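Long-range contacts in protein SSD1 (Saccharomyces cerevisiae S288C, PDB 7AM1), which binds mRNA untranslated regions and represses translation as a non-enzymatic, RNase II-family pseudonuclease implicated in control of the G1 phase of the cell cycle: residues F283-K288 / F298-V302; W374-A379 / N435-L440; M585-R589 / T601-L607. All coordinates share one frame; numbering follows the deposited sequence.

Interaction 1. Residues F283-K288 / F298-V302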
ATOM      1  N   PHE A 283       6.016 -13.326 -19.056  1.00 48.03           N
ATOM      2  CA  PHE A 283       4.889 -13.158 -19.957  1.00 46.77           C
ATOM      3  C   PHE A 283       3.743 -12.481 -19.216  1.00 44.16           C
ATOM      4  O   PHE A 283       3.694 -12.461 -17.983  1.00 41.51           O
ATOM      5  CB  PHE A 283       4.421 -14.505 -20.514  1.00 48.78           C
ATOM      6  CG  PHE A 283       5.461 -15.216 -21.338  1.00 51.36           C
ATOM      7  CD1 PHE A 283       6.378 -16.053 -20.730  1.00 51.06           C
ATOM      8  CD2 PHE A 283       5.522 -15.050 -22.711  1.00 54.40           C
ATOM      9  CE1 PHE A 283       7.338 -16.718 -21.473  1.00 52.62           C
ATOM     10  CE2 PHE A 283       6.481 -15.715 -23.461  1.00 56.11           C
ATOM     11  CZ  PHE A 283       7.390 -16.545 -22.838  1.00 55.05           C
ATOM     12  N   VAL A 284       2.816 -11.923 -19.984  1.00 45.34           N
ATOM     13  CA  VAL A 284       1.555 -11.419 -19.456  1.00 45.57           C
ATOM     14  C   VAL A 284       0.445 -12.316 -19.986  1.00 45.26           C
ATOM     15  O   VAL A 284       0.419 -12.639 -21.180  1.00 46.18           O
ATOM     16  CB  VAL A 284       1.321  -9.950 -19.845  1.00 48.14           C
ATOM     17  CG1 VAL A 284      -0.002  -9.461 -19.284  1.00 48.08           C
ATOM     18  CG2 VAL A 284       2.462  -9.078 -19.332  1.00 49.27           C
ATOM     19  N   ALA A 285      -0.459 -12.730 -19.099  1.00 44.95           N
ATOM     20  CA  ALA A 285      -1.559 -13.615 -19.455  1.00 46.77           C
ATOM     21  C   ALA A 285      -2.876 -13.037 -18.951  1.00 47.02           C
ATOM     22  O   ALA A 285      -2.908 -12.148 -18.095  1.00 45.65           O
ATOM     23  CB  ALA A 285      -1.346 -15.022 -18.881  1.00 48.12           C
ATOM     24  N   SER A 286      -3.972 -13.558 -19.500  1.00 46.45           N
ATOM     25  CA  SER A 286      -5.314 -13.234 -19.040  1.00 46.63           C
ATOM     26  C   SER A 286      -6.109 -14.520 -18.879  1.00 44.56           C
ATOM     27  O   SER A 286      -5.831 -15.523 -19.540  1.00 42.46           O
ATOM     28  CB  SER A 286      -6.048 -12.296 -20.019  1.00 51.41           C
ATOM     29  OG  SER A 286      -5.458 -11.007 -20.031  1.00 54.62           O
ATOM     30  N   ILE A 287      -7.089 -14.490 -17.983  1.00 46.37           N
ATOM     31  CA  ILE A 287      -7.953 -15.641 -17.751  1.00 47.67           C
ATOM     32  C   ILE A 287      -9.184 -15.503 -18.638  1.00 48.41           C
ATOM     33  O   ILE A 287      -9.893 -14.492 -18.585  1.00 49.39           O
ATOM     34  CB  ILE A 287      -8.340 -15.747 -16.266  1.00 48.21           C
ATOM     35  CG1 ILE A 287      -7.117 -16.144 -15.433  1.00 47.09           C
ATOM     36  CG2 ILE A 287      -9.473 -16.743 -16.080  1.00 49.55           C
ATOM     37  CD1 ILE A 287      -7.347 -16.112 -13.941  1.00 46.51           C
ATOM     38  N   LYS A 288      -9.449 -16.535 -19.439  1.00 49.00           N
ATOM     39  CA  LYS A 288     -10.528 -16.524 -20.419  1.00 53.54           C
ATOM     40  C   LYS A 288     -11.760 -17.295 -19.960  1.00 55.30           C
ATOM     41  O   LYS A 288     -12.884 -16.864 -20.225  1.00 57.52           O
ATOM     42  CB  LYS A 288     -10.035 -17.086 -21.753  1.00 60.18           C
ATOM     43  CG  LYS A 288     -10.423 -16.221 -22.939  1.00 68.47           C
ATOM     44  CD  LYS A 288     -10.216 -16.937 -24.267  1.00 75.94           C
ATOM     45  CE  LYS A 288     -10.684 -16.071 -25.432  1.00 81.31           C
ATOM     46  NZ  LYS A 288     -10.494 -16.741 -26.745  1.00 85.01           N
ATOM     47  N   PHE A 298      -8.576 -21.432 -17.572  1.00 50.66           N
ATOM     48  CA  PHE A 298      -7.883 -21.355 -18.847  1.00 53.03           C
ATOM     49  C   PHE A 298      -7.681 -19.890 -19.212  1.00 49.73           C
ATOM     50  O   PHE A 298      -8.485 -19.026 -18.847  1.00 47.46           O
ATOM     51  CB  PHE A 298      -8.666 -22.077 -19.947  1.00 58.99           C
ATOM     52  CG  PHE A 298      -8.834 -23.554 -19.699  1.00 63.11           C
ATOM     53  CD1 PHE A 298      -7.859 -24.454 -20.100  1.00 63.69           C
ATOM     54  CD2 PHE A 298      -9.967 -24.039 -19.068  1.00 65.96           C
ATOM     55  CE1 PHE A 298      -8.009 -25.813 -19.872  1.00 65.40           C
ATOM     56  CE2 PHE A 298     -10.125 -25.393 -18.839  1.00 67.45           C
ATOM     57  CZ  PHE A 298      -9.142 -26.282 -19.242  1.00 67.06           C
ATOM     58  N   GLY A 299      -6.607 -19.617 -19.945  1.00 50.50           N
ATOM     59  CA  GLY A 299      -6.257 -18.249 -20.268  1.00 51.69           C
ATOM     60  C   GLY A 299      -5.538 -18.119 -21.591  1.00 53.32           C
ATOM     61  O   GLY A 299      -5.397 -19.102 -22.324  1.00 53.78           O
ATOM     62  N   ILE A 300      -5.085 -16.907 -21.912  1.00 52.28           N
ATOM     63  CA  ILE A 300      -4.366 -16.639 -23.148  1.00 55.27           C
ATOM     64  C   ILE A 300      -3.092 -15.882 -22.799  1.00 54.66           C
ATOM     65  O   ILE A 300      -2.996 -15.227 -21.759  1.00 49.02           O
ATOM     66  CB  ILE A 300      -5.217 -15.819 -24.143  1.00 58.54           C
ATOM     67  CG1 ILE A 300      -5.576 -14.461 -23.533  1.00 57.89           C
ATOM     68  CG2 ILE A 300      -6.491 -16.572 -24.492  1.00 61.00           C
ATOM     69  CD1 ILE A 300      -6.367 -13.530 -24.451  1.00 59.48           C
ATOM     70  N   LEU A 301      -2.115 -15.952 -23.700  1.00 63.32           N
ATOM     71  CA  LEU A 301      -0.914 -15.135 -23.583  1.00 65.65           C
ATOM     72  C   LEU A 301      -1.163 -13.793 -24.253  1.00 66.53           C
ATOM     73  O   LEU A 301      -1.629 -13.740 -25.396  1.00 71.69           O
ATOM     74  CB  LEU A 301       0.298 -15.812 -24.215  1.00 67.59           C
ATOM     75  CG  LEU A 301       0.865 -17.028 -23.493  1.00 66.63           C
ATOM     76  CD1 LEU A 301       2.107 -17.525 -24.216  1.00 67.88           C
ATOM     77  CD2 LEU A 301       1.196 -16.677 -22.054  1.00 64.27           C
ATOM     78  N   VAL A 302      -0.850 -12.719 -23.539  1.00 59.32           N
ATOM     79  CA  VAL A 302      -1.007 -11.371 -24.057  1.00 57.88           C
ATOM     80  C   VAL A 302       0.310 -10.810 -24.572  1.00 59.42           C
ATOM     81  O   VAL A 302       0.347 -10.198 -25.641  1.00 62.35           O
ATOM     82  CB  VAL A 302      -1.608 -10.457 -22.967  1.00 54.27           C
ATOM     83  CG1 VAL A 302      -1.574  -9.006 -23.416  1.00 53.88           C
ATOM     84  CG2 VAL A 302      -3.023 -10.899 -22.625  1.00 53.86           C
TER
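Ser286 and Ile300 form the hydrogen-bonded pair at the middle of this antiparallel ladder. Ser286 N donates to Ile300 O at 3.0 Å. Ile300 N returns a bond to Ser286 O, but the position of that oxygen, and so this bond, is less certain. Val302 N reaches Val284 O at 2.7 Å. At the other end, Lys288 N donates to Phe298 O at 2.7 Å. Between these bonds lie the non-hydrogen-bonded pairs Ala285–Leu301 and Ile287–Gly299.

The packed side carries Phe283, Ala285 and Leu301. Leu301 CG is anti to the carbonyl carbon (chi1 -71°), which brings CD2 to Phe283 CB at 4.2 Å. The same methyl lies 4.4 Å from Ala285 CB. Leu301 CD1 approaches the Phe283 ring obliquely. Leu225 of strand 221-226 and Ile262 of strand 260-263 also touch Leu301, so this face is closed over by other strands of the same sheet.

The other face is looser. Ser286 OG passes Val302 CG2 at 3.6 Å, but its hydrogen bond goes to Gln219 O. Lys288 runs out as an extended chain, and only its aliphatic part crosses Ile300, with CD against CG2 at 3.7 Å. Its amino end leads away from the partner strand. Lys288 and Val302 are exposed.

The two strands, 281-289 and 298-307, make a beta hairpin. Strand 221-226 pairs with the first. A backbone bond between Gly299 and Ala261 brings strand 298-307 to strand 260-263. This is consistent with the closed five-stranded barrel of an OB fold, here the second cold-shock domain of SSD1.

Interaction 2. Residues W374-A379 / N435-L440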
ATOM      1  N   TRP A 374       6.909  15.840 -10.253  1.00 54.88           N
ATOM      2  CA  TRP A 374       5.507  15.944 -10.619  1.00 53.94           C
ATOM      3  C   TRP A 374       5.178  17.408 -10.878  1.00 56.00           C
ATOM      4  O   TRP A 374       6.003  18.301 -10.671  1.00 59.09           O
ATOM      5  CB  TRP A 374       4.626  15.348  -9.511  1.00 50.82           C
ATOM      6  CG  TRP A 374       3.182  15.209  -9.860  1.00 49.55           C
ATOM      7  CD1 TRP A 374       2.123  15.741  -9.188  1.00 48.08           C
ATOM      8  CD2 TRP A 374       2.636  14.488 -10.969  1.00 49.84           C
ATOM      9  NE1 TRP A 374       0.947  15.391  -9.806  1.00 48.78           N
ATOM     10  CE2 TRP A 374       1.235  14.623 -10.905  1.00 49.60           C
ATOM     11  CE3 TRP A 374       3.196  13.738 -12.010  1.00 50.26           C
ATOM     12  CZ2 TRP A 374       0.385  14.040 -11.841  1.00 50.19           C
ATOM     13  CZ3 TRP A 374       2.352  13.159 -12.939  1.00 50.70           C
ATOM     14  CH2 TRP A 374       0.960  13.311 -12.847  1.00 50.84           C
ATOM     15  N   VAL A 375       3.960  17.649 -11.356  1.00 53.58           N
ATOM     16  CA  VAL A 375       3.491  18.998 -11.652  1.00 51.71           C
ATOM     17  C   VAL A 375       3.105  19.711 -10.362  1.00 47.55           C
ATOM     18  O   VAL A 375       3.288  19.175  -9.263  1.00 45.55           O
ATOM     19  CB  VAL A 375       2.301  18.956 -12.630  1.00 52.96           C
ATOM     20  CG1 VAL A 375       2.706  18.270 -13.924  1.00 53.99           C
ATOM     21  CG2 VAL A 375       1.113  18.243 -11.996  1.00 52.39           C
ATOM     22  N   SER A 376       2.607  20.940 -10.489  1.00 47.19           N
ATOM     23  CA  SER A 376       1.966  21.658  -9.394  1.00 45.21           C
ATOM     24  C   SER A 376       0.473  21.739  -9.684  1.00 43.27           C
ATOM     25  O   SER A 376       0.062  22.329 -10.690  1.00 43.92           O
ATOM     26  CB  SER A 376       2.553  23.059  -9.228  1.00 46.43           C
ATOM     27  OG  SER A 376       1.803  23.813  -8.291  1.00 44.68           O
ATOM     28  N   GLU A 377      -0.336  21.136  -8.822  1.00 39.79           N
ATOM     29  CA  GLU A 377      -1.777  21.167  -9.007  1.00 40.29           C
ATOM     30  C   GLU A 377      -2.517  21.793  -7.834  1.00 39.72           C
ATOM     31  O   GLU A 377      -3.751  21.866  -7.871  1.00 38.76           O
ATOM     32  CB  GLU A 377      -2.315  19.752  -9.276  1.00 40.80           C
ATOM     33  CG  GLU A 377      -2.087  18.716  -8.187  1.00 41.27           C
ATOM     34  CD  GLU A 377      -2.525  17.328  -8.642  1.00 42.80           C
ATOM     35  OE1 GLU A 377      -3.611  17.233  -9.246  1.00 44.24           O
ATOM     36  OE2 GLU A 377      -1.795  16.336  -8.412  1.00 44.29           O
ATOM     37  N   PHE A 378      -1.804  22.271  -6.817  1.00 42.24           N
ATOM     38  CA  PHE A 378      -2.411  22.828  -5.618  1.00 42.86           C
ATOM     39  C   PHE A 378      -1.634  24.066  -5.208  1.00 42.36           C
ATOM     40  O   PHE A 378      -0.401  24.073  -5.251  1.00 42.15           O
ATOM     41  CB  PHE A 378      -2.407  21.803  -4.488  1.00 42.91           C
ATOM     42  CG  PHE A 378      -3.077  22.272  -3.234  1.00 42.66           C
ATOM     43  CD1 PHE A 378      -4.455  22.291  -3.146  1.00 43.81           C
ATOM     44  CD2 PHE A 378      -2.333  22.657  -2.132  1.00 41.61           C
ATOM     45  CE1 PHE A 378      -5.082  22.700  -1.992  1.00 44.53           C
ATOM     46  CE2 PHE A 378      -2.958  23.060  -0.975  1.00 42.25           C
ATOM     47  CZ  PHE A 378      -4.333  23.079  -0.906  1.00 43.45           C
ATOM     48  N   ALA A 379      -2.359  25.118  -4.834  1.00 42.02           N
ATOM     49  CA  ALA A 379      -1.752  26.376  -4.428  1.00 41.60           C
ATOM     50  C   ALA A 379      -2.528  26.940  -3.246  1.00 42.28           C
ATOM     51  O   ALA A 379      -3.704  26.625  -3.042  1.00 41.83           O
ATOM     52  CB  ALA A 379      -1.716  27.375  -5.590  1.00 42.02           C
ATOM     53  N   ASN A 435       0.073  18.058 -18.496  1.00 53.76           N
ATOM     54  CA  ASN A 435       0.977  18.335 -17.386  1.00 51.87           C
ATOM     55  C   ASN A 435       1.754  19.622 -17.621  1.00 52.56           C
ATOM     56  O   ASN A 435       1.777  20.517 -16.768  1.00 52.02           O
ATOM     57  CB  ASN A 435       1.942  17.162 -17.201  1.00 51.49           C
ATOM     58  CG  ASN A 435       1.274  15.946 -16.596  1.00 51.73           C
ATOM     59  OD1 ASN A 435       0.055  15.808 -16.634  1.00 52.50           O
ATOM     60  ND2 ASN A 435       2.078  15.052 -16.040  1.00 51.47           N
ATOM     61  N   ASP A 436       2.392  19.733 -18.789  1.00 55.07           N
ATOM     62  CA  ASP A 436       3.246  20.881 -19.075  1.00 57.03           C
ATOM     63  C   ASP A 436       2.454  22.185 -19.075  1.00 57.93           C
ATOM     64  O   ASP A 436       2.905  23.191 -18.514  1.00 58.95           O
ATOM     65  CB  ASP A 436       3.940  20.684 -20.425  1.00 59.47           C
ATOM     66  CG  ASP A 436       4.946  19.546 -20.412  1.00 61.33           C
ATOM     67  OD1 ASP A 436       5.225  18.986 -19.328  1.00 60.98           O
ATOM     68  OD2 ASP A 436       5.452  19.202 -21.501  1.00 63.40           O
ATOM     69  N   GLU A 437       1.274  22.193 -19.701  1.00 56.42           N
ATOM     70  CA  GLU A 437       0.553  23.446 -19.898  1.00 57.36           C
ATOM     71  C   GLU A 437      -0.298  23.838 -18.696  1.00 55.47           C
ATOM     72  O   GLU A 437      -0.533  25.032 -18.478  1.00 54.99           O
ATOM     73  CB  GLU A 437      -0.339  23.350 -21.140  1.00 59.12           C
ATOM     74  CG  GLU A 437      -1.115  24.624 -21.450  1.00 60.57           C
ATOM     75  N   LEU A 438      -0.768  22.873 -17.909  1.00 54.44           N
ATOM     76  CA  LEU A 438      -1.676  23.167 -16.808  1.00 53.10           C
ATOM     77  C   LEU A 438      -0.983  23.270 -15.452  1.00 51.46           C
ATOM     78  O   LEU A 438      -1.619  23.707 -14.487  1.00 50.78           O
ATOM     79  CB  LEU A 438      -2.782  22.107 -16.734  1.00 52.77           C
ATOM     80  CG  LEU A 438      -3.632  21.941 -17.997  1.00 53.96           C
ATOM     81  CD1 LEU A 438      -4.869  21.121 -17.678  1.00 53.60           C
ATOM     82  CD2 LEU A 438      -4.015  23.281 -18.612  1.00 55.11           C
ATOM     83  N   SER A 439       0.277  22.853 -15.343  1.00 52.37           N
ATOM     84  CA  SER A 439       0.985  22.942 -14.073  1.00 53.14           C
ATOM     85  C   SER A 439       1.060  24.394 -13.614  1.00 52.96           C
ATOM     86  O   SER A 439       1.491  25.273 -14.365  1.00 55.55           O
ATOM     87  CB  SER A 439       2.392  22.357 -14.208  1.00 55.75           C
ATOM     88  OG  SER A 439       3.098  22.414 -12.979  1.00 56.64           O
ATOM     89  N   LEU A 440       0.633  24.642 -12.377  1.00 49.42           N
ATOM     90  CA  LEU A 440       0.666  25.991 -11.827  1.00 47.01           C
ATOM     91  C   LEU A 440       2.097  26.512 -11.787  1.00 47.82           C
ATOM     92  O   LEU A 440       3.022  25.800 -11.389  1.00 48.65           O
ATOM     93  CB  LEU A 440       0.072  25.992 -10.419  1.00 44.36           C
ATOM     94  CG  LEU A 440      -1.338  25.416 -10.290  1.00 44.32           C
ATOM     95  CD1 LEU A 440      -1.757  25.330  -8.832  1.00 44.19           C
ATOM     96  CD2 LEU A 440      -2.324  26.260 -11.091  1.00 45.14           C
TER
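Asn435 opens the second segment and meets both Trp374 and Val375. Its CB lies against Val375 CG1 at 3.5 Å. Its ND2 comes to the six-membered part of the indole, 3.6 Å from Trp374 CZ3, and the amide and ring planes are nearly perpendicular (84°). The indole is further fixed by Trp374 NE1, which donates to Glu377 OE2 in the ring plane at 3.2 Å. It meets OE2 from above the carboxylate plane, while Glu377 OE1 accepts from Met664 N. Val375 CG2 lies over one face of the ring, toward its rim. Were Trp374 an alanine, Glu377 OE2 would probably lose this donor and a gap would open beside Asn435 and Val375.

Leu438 is the last helical residue, and Ser439 N still bonds back to Asn435 O. Ser439 then leaves the helix. Its OG is anti to its own N (chi1 -179°), which carries it to Ser376 N. That bond is 2.9 Å long and nearly straight (170°). The same OG lies against Val375 CB.

Leu440 closes the segment. Leu440 N donates to Ser376 O at 2.9 Å, so the backbone of Ser376 is held on both its N and its O. Leu440 CB packs on Ser376 OG, whose hydrogen bond goes to Ile369 O. Leu440 CD1 reaches on to Ala379 CB at 3.8 Å.

The contact lies in the RNB domain, where the end of helix 432-438 meets the lead-in to strand 378-384. Leu440 also touches Ala368 of strand 367-370 and Val397 of strand 389-397, while Phe378 turns away to helix 544-568.

Interaction 3. Residues M585-R589 / T601-L607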
ATOM      1  N   MET A 585     -10.198  -6.181  15.169  1.00 50.91           N
ATOM      2  CA  MET A 585     -10.009  -5.200  16.230  1.00 50.67           C
ATOM      3  C   MET A 585      -9.735  -5.899  17.555  1.00 50.10           C
ATOM      4  O   MET A 585      -8.875  -5.465  18.330  1.00 50.23           O
ATOM      5  CB  MET A 585     -11.229  -4.288  16.340  1.00 51.73           C
ATOM      6  CG  MET A 585     -11.095  -3.227  17.424  1.00 52.20           C
ATOM      7  SD  MET A 585      -9.678  -2.143  17.148  1.00 51.73           S
ATOM      8  CE  MET A 585     -10.366  -1.018  15.934  1.00 52.84           C
ATOM      9  N   ALA A 586     -10.451  -6.995  17.821  1.00 48.03           N
ATOM     10  CA  ALA A 586     -10.228  -7.750  19.048  1.00 47.81           C
ATOM     11  C   ALA A 586      -8.827  -8.348  19.089  1.00 48.72           C
ATOM     12  O   ALA A 586      -8.227  -8.445  20.165  1.00 48.27           O
ATOM     13  CB  ALA A 586     -11.288  -8.847  19.177  1.00 47.46           C
ATOM     14  N   SER A 587      -8.288  -8.746  17.934  1.00 52.54           N
ATOM     15  CA  SER A 587      -6.916  -9.244  17.886  1.00 55.00           C
ATOM     16  C   SER A 587      -5.925  -8.113  18.128  1.00 52.60           C
ATOM     17  O   SER A 587      -4.966  -8.264  18.895  1.00 52.95           O
ATOM     18  CB  SER A 587      -6.645  -9.910  16.538  1.00 58.02           C
ATOM     19  OG  SER A 587      -7.580 -10.942  16.284  1.00 61.49           O
ATOM     20  N   PHE A 588      -6.143  -6.972  17.470  1.00 48.48           N
ATOM     21  CA  PHE A 588      -5.278  -5.814  17.663  1.00 45.26           C
ATOM     22  C   PHE A 588      -5.260  -5.385  19.123  1.00 44.76           C
ATOM     23  O   PHE A 588      -4.197  -5.095  19.686  1.00 44.45           O
ATOM     24  CB  PHE A 588      -5.743  -4.664  16.768  1.00 43.79           C
ATOM     25  CG  PHE A 588      -5.044  -3.365  17.043  1.00 42.76           C
ATOM     26  CD1 PHE A 588      -3.781  -3.123  16.535  1.00 41.75           C
ATOM     27  CD2 PHE A 588      -5.651  -2.383  17.808  1.00 43.78           C
ATOM     28  CE1 PHE A 588      -3.131  -1.926  16.788  1.00 41.54           C
ATOM     29  CE2 PHE A 588      -5.007  -1.182  18.064  1.00 43.66           C
ATOM     30  CZ  PHE A 588      -3.745  -0.956  17.553  1.00 42.25           C
ATOM     31  N   ARG A 589      -6.436  -5.318  19.747  1.00 43.72           N
ATOM     32  CA  ARG A 589      -6.508  -4.907  21.143  1.00 46.38           C
ATOM     33  C   ARG A 589      -5.747  -5.874  22.041  1.00 47.87           C
ATOM     34  O   ARG A 589      -5.026  -5.450  22.951  1.00 46.26           O
ATOM     35  CB  ARG A 589      -7.968  -4.802  21.580  1.00 50.19           C
ATOM     36  CG  ARG A 589      -8.138  -4.219  22.965  1.00 55.83           C
ATOM     37  CD  ARG A 589      -9.603  -3.993  23.318  1.00 61.22           C
ATOM     38  NE  ARG A 589      -9.738  -3.484  24.680  1.00 67.07           N
ATOM     39  CZ  ARG A 589      -9.566  -2.210  25.026  1.00 71.26           C
ATOM     40  NH1 ARG A 589      -9.255  -1.302  24.110  1.00 70.66           N
ATOM     41  NH2 ARG A 589      -9.705  -1.844  26.294  1.00 74.85           N
ATOM     42  N   THR A 601      -9.987   1.555  22.302  1.00 61.13           N
ATOM     43  CA  THR A 601      -9.953   1.258  20.875  1.00 60.03           C
ATOM     44  C   THR A 601     -11.348   1.226  20.262  1.00 61.38           C
ATOM     45  O   THR A 601     -11.501   0.786  19.116  1.00 59.15           O
ATOM     46  CB  THR A 601      -9.253  -0.084  20.614  1.00 59.17           C
ATOM     47  OG1 THR A 601      -9.993  -1.148  21.228  1.00 60.19           O
ATOM     48  CG2 THR A 601      -7.835  -0.074  21.167  1.00 59.33           C
ATOM     49  N   ASN A 602     -12.369   1.691  20.990  1.00 66.99           N
ATOM     50  CA  ASN A 602     -13.750   1.613  20.528  1.00 69.06           C
ATOM     51  C   ASN A 602     -14.086   2.636  19.448  1.00 67.59           C
ATOM     52  O   ASN A 602     -15.105   2.477  18.765  1.00 70.51           O
ATOM     53  CB  ASN A 602     -14.701   1.798  21.715  1.00 71.73           C
ATOM     54  N   THR A 603     -13.274   3.682  19.290  1.00 60.63           N
ATOM     55  CA  THR A 603     -13.472   4.676  18.246  1.00 56.23           C
ATOM     56  C   THR A 603     -12.123   5.027  17.632  1.00 54.68           C
ATOM     57  O   THR A 603     -11.087   4.955  18.300  1.00 54.54           O
ATOM     58  CB  THR A 603     -14.128   5.966  18.767  1.00 55.43           C
ATOM     59  OG1 THR A 603     -13.288   6.563  19.764  1.00 56.39           O
ATOM     60  CG2 THR A 603     -15.501   5.679  19.360  1.00 55.48           C
ATOM     61  N   ALA A 604     -12.143   5.409  16.353  1.00 54.71           N
ATOM     62  CA  ALA A 604     -10.937   5.935  15.725  1.00 53.34           C
ATOM     63  C   ALA A 604     -10.345   7.057  16.564  1.00 52.73           C
ATOM     64  O   ALA A 604      -9.122   7.153  16.724  1.00 52.51           O
ATOM     65  CB  ALA A 604     -11.254   6.442  14.317  1.00 52.69           C
ATOM     66  N   ASP A 605     -11.214   7.905  17.117  1.00 51.74           N
ATOM     67  CA  ASP A 605     -10.800   9.011  17.970  1.00 50.93           C
ATOM     68  C   ASP A 605      -9.828   8.551  19.051  1.00 49.21           C
ATOM     69  O   ASP A 605      -8.673   8.986  19.094  1.00 48.45           O
ATOM     70  CB  ASP A 605     -12.058   9.648  18.581  1.00 53.69           C
ATOM     71  CG  ASP A 605     -11.755  10.835  19.471  1.00 56.69           C
ATOM     72  OD1 ASP A 605     -10.736  10.806  20.183  1.00 57.97           O
ATOM     73  OD2 ASP A 605     -12.556  11.793  19.475  1.00 58.34           O
ATOM     74  N   GLU A 606     -10.287   7.675  19.945  1.00 49.83           N
ATOM     75  CA  GLU A 606      -9.462   7.291  21.086  1.00 51.92           C
ATOM     76  C   GLU A 606      -8.326   6.362  20.679  1.00 50.60           C
ATOM     77  O   GLU A 606      -7.249   6.403  21.283  1.00 52.12           O
ATOM     78  CB  GLU A 606     -10.332   6.635  22.156  1.00 56.50           C
ATOM     79  CG  GLU A 606     -11.385   7.574  22.737  1.00 61.06           C
ATOM     80  CD  GLU A 606     -10.771   8.774  23.437  1.00 64.59           C
ATOM     81  OE1 GLU A 606      -9.621   8.666  23.910  1.00 65.44           O
ATOM     82  OE2 GLU A 606     -11.433   9.831  23.499  1.00 66.35           O
ATOM     83  N   LEU A 607      -8.540   5.528  19.661  1.00 48.05           N
ATOM     84  CA  LEU A 607      -7.498   4.601  19.232  1.00 47.76           C
ATOM     85  C   LEU A 607      -6.291   5.359  18.689  1.00 46.87           C
ATOM     86  O   LEU A 607      -5.149   5.112  19.097  1.00 46.12           O
ATOM     87  CB  LEU A 607      -8.064   3.643  18.183  1.00 48.41           C
ATOM     88  CG  LEU A 607      -7.316   2.321  17.990  1.00 49.93           C
ATOM     89  CD1 LEU A 607      -8.142   1.356  17.144  1.00 50.86           C
ATOM     90  CD2 LEU A 607      -5.957   2.570  17.363  1.00 49.43           C
TER
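Met585 and Leu607 reach toward each other tip to tip, with Met585 CE tight on Leu607 CD1 at 3.5 Å. The Met585 chain leaves anti to its backbone N but bends at chi2 (60°) and chi3 (81°). This fold of the chain lays SD near Thr601 CB and the terminal methyl near Thr601 O. Leu607 divides its two methyls between partners. CD1 takes the methionine, and CD2 meets Phe588 CE2 at 3.9 Å, oblique to the ring. Thr601 CG2 sits farther off, at the edge of the same ring.

Arg589 supplies the polar part. Its chain is extended from CG to NE and then turns at chi4. NH1 donates to Thr601 OG1 at 3.0 Å, with OG1 tilted 24° from the guanidinium plane. NH1 also bonds Phe599 O, so two oxygens hold it.

Thr603 N-caps the second helix through OG1, which accepts from Glu606 N at 3.2 Å.

Leu627 of helix 617-629 touches both Phe588 and Leu607. The contact is that of two consecutive helices, 582-595 and 604-612, packed across the loop that links them in the RNB domain, with apolar packing beside an arginine-threonine bond.

Overall arrangement
Interactions 2 and 3 are buried and both lie in the RNB domain, yet their centres are 39 Å apart and they share no element. Interaction 1 is only partly buried and belongs to the second cold-shock domain, about 43 Å between centres from interaction 3, on the opposite side of the chain's centre. None touches another. Their chemistry follows their place. Interaction 1 joins neighbouring strands mainly by backbone bonds. Interaction 2 ties a helix end to the approach of a strand, mixing backbone and serine hydroxyl. Interaction 3 joins a helix to the next helix and the loop before it, mainly through side chains. The segments are separated by 9, 55 and 11 residues respectively.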